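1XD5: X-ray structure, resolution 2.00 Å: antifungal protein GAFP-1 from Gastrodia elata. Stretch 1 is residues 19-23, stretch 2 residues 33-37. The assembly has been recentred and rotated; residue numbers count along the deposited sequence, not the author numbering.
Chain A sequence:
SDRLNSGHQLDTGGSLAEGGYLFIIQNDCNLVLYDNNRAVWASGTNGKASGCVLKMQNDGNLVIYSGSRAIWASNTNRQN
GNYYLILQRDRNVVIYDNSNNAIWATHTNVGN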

# COMPACT_ATOMS: atom_id res chain seq x y z
N GLY A 19 -7.30 13.70 1.05
CA GLY A 19 -7.98 14.43 2.09
C GLY A 19 -7.42 14.05 3.45
O GLY A 19 -6.22 14.18 3.66
N GLY A 20 -8.28 13.58 4.34
CA GLY A 20 -7.87 13.17 5.68
C GLY A 20 -7.38 11.73 5.77
O GLY A 20 -7.10 11.24 6.86
N TYR A 21 -7.29 11.05 4.62
CA TYR A 21 -6.80 9.67 4.60
C TYR A 21 -5.32 9.61 4.27
O TYR A 21 -4.84 10.28 3.35
N LEU A 22 -4.61 8.78 5.03
CA LEU A 22 -3.17 8.66 4.89
C LEU A 22 -2.81 7.20 4.93
O LEU A 22 -3.11 6.51 5.91
N PHE A 23 -2.15 6.73 3.88
CA PHE A 23 -1.69 5.34 3.80
C PHE A 23 -0.18 5.41 3.75
O PHE A 23 0.40 5.83 2.74
N LEU A 33 -3.15 2.56 7.47
CA LEU A 33 -4.14 3.51 6.99
C LEU A 33 -4.68 4.34 8.15
O LEU A 33 -5.26 3.79 9.11
N TYR A 34 -4.49 5.66 8.08
CA TYR A 34 -5.08 6.56 9.06
C TYR A 34 -6.27 7.30 8.50
O TYR A 34 -6.23 7.80 7.38
N ASP A 35 -7.32 7.39 9.30
CA ASP A 35 -8.50 8.16 8.95
C ASP A 35 -8.51 9.35 9.91
O ASP A 35 -8.86 9.21 11.09
N ASN A 36 -8.09 10.51 9.42
CA ASN A 36 -7.93 11.68 10.27
C ASN A 36 -7.20 11.36 11.57
O ASN A 36 -7.72 11.58 12.67
N ASN A 37 -5.99 10.80 11.41
CA ASN A 37 -5.07 10.43 12.50
C ASN A 37 -5.44 9.20 13.33
O ASN A 37 -4.73 8.84 14.26

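What backbone frame sets the side chains in place? Strands 21-23 and 33-35 run antiparallel, and Leu22 and Tyr34 form the hydrogen-bonded pair: Leu22 N donates to Tyr34 O at 3.0 Å and Tyr34 N to Leu22 O at 2.7 Å. Beyond the strands, Asn36 N donates to Gly20 O at 2.8 Å. Alternation then places Tyr21, Phe23, Leu33 and Asp35 on one face of the sheet, and Leu22 and Tyr34 on the other.

Which apolar side chains meet? Phe23, with chi1 t, and Leu33, with chi1 t and chi2 p, are buried neighbours; Phe23 CD1 lies 3.9 Å from Leu33 CB, which sits at the edge of the ring. On the opposite face, Leu22 is also t, p, and its CD2 reaches to 4.2 Å from CD2 of Tyr34, whose chi1 is m. Both members of this second pair are partly exposed.

How do Tyr21 and Asp35 meet across the sheet? Their side chains rise from the same face as a non-hydrogen-bonded pair. Tyr21 takes chi1 m and Asp35 chi1 t, and the ends of both come nearer the opposite stretch, leaving Tyr21 CE2 3.6 Å from Asp35 OD1. The carboxylate oxygen lies at the ring edge, near its plane. Farther out, a water joins their polar ends: it lies 2.9 Å from Tyr21 OH and donates to Asp35 OD2 at 2.7 Å.

What happens where the strands give way to loop? Gly20 has no side chain, and a CB there would point toward stretch 2 and clash with the modelled side chain of Asn36, which has chi1 m. Another water donates to Gly20 O at 3.0 Å and accepts from Asn37 N at 2.9 Å, so it links the loops through backbone atoms, while the Asn37 side chain makes no contact with stretch 1.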

# COMPACT_ATOMS: atom_id res chain seq x y z
CB TYR A 21 -7.59 8.80 3.60
CG TYR A 21 -9.09 8.86 3.77
CD1 TYR A 21 -9.93 8.85 2.66
CD2 TYR A 21 -9.68 8.91 5.04
CE1 TYR A 21 -11.31 8.89 2.80
CE2 TYR A 21 -11.06 8.96 5.19
CZ TYR A 21 -11.86 8.95 4.06
OH TYR A 21 -13.22 9.00 4.20
CB LEU A 22 -2.48 9.40 6.04
CG LEU A 22 -0.95 9.46 6.04
CD1 LEU A 22 -0.46 10.42 4.95
CD2 LEU A 22 -0.46 9.92 7.40
CB PHE A 23 -2.23 4.68 2.54
CG PHE A 23 -2.06 3.18 2.51
CD1 PHE A 23 -2.66 2.37 3.46
CD2 PHE A 23 -1.33 2.58 1.49
CE1 PHE A 23 -2.53 0.99 3.41
CE2 PHE A 23 -1.18 1.19 1.45
CZ PHE A 23 -1.78 0.40 2.40
CB LEU A 33 -5.28 2.78 6.26
CG LEU A 33 -6.37 3.65 5.64
CD1 LEU A 33 -5.82 4.64 4.61
CD2 LEU A 33 -7.43 2.79 5.02
CB TYR A 34 -4.06 7.59 9.56
CG TYR A 34 -2.94 6.98 10.34
CD1 TYR A 34 -3.09 6.72 11.70
CD2 TYR A 34 -1.73 6.65 9.72
CE1 TYR A 34 -2.06 6.16 12.43
CE2 TYR A 34 -0.69 6.09 10.45
CZ TYR A 34 -0.87 5.84 11.81
OH TYR A 34 0.14 5.28 12.56
CB ASP A 35 -9.74 7.29 9.11
CG ASP A 35 -11.04 8.03 8.77
OD1 ASP A 35 -11.05 9.28 8.73
OD2 ASP A 35 -12.08 7.43 8.55
CB ASN A 36 -9.29 12.36 10.50
CG ASN A 36 -9.88 12.87 9.20
OD1 ASN A 36 -10.56 12.14 8.48
ND2 ASN A 36 -9.57 14.11 8.87
CB ASN A 37 -4.79 11.63 13.42
CG ASN A 37 -4.27 12.84 12.65
OD1 ASN A 37 -5.02 13.51 11.94
ND2 ASN A 37 -2.99 13.11 12.79
O HOH W 1 -4.78 10.85 8.79
O HOH W 2 -14.05 8.37 6.89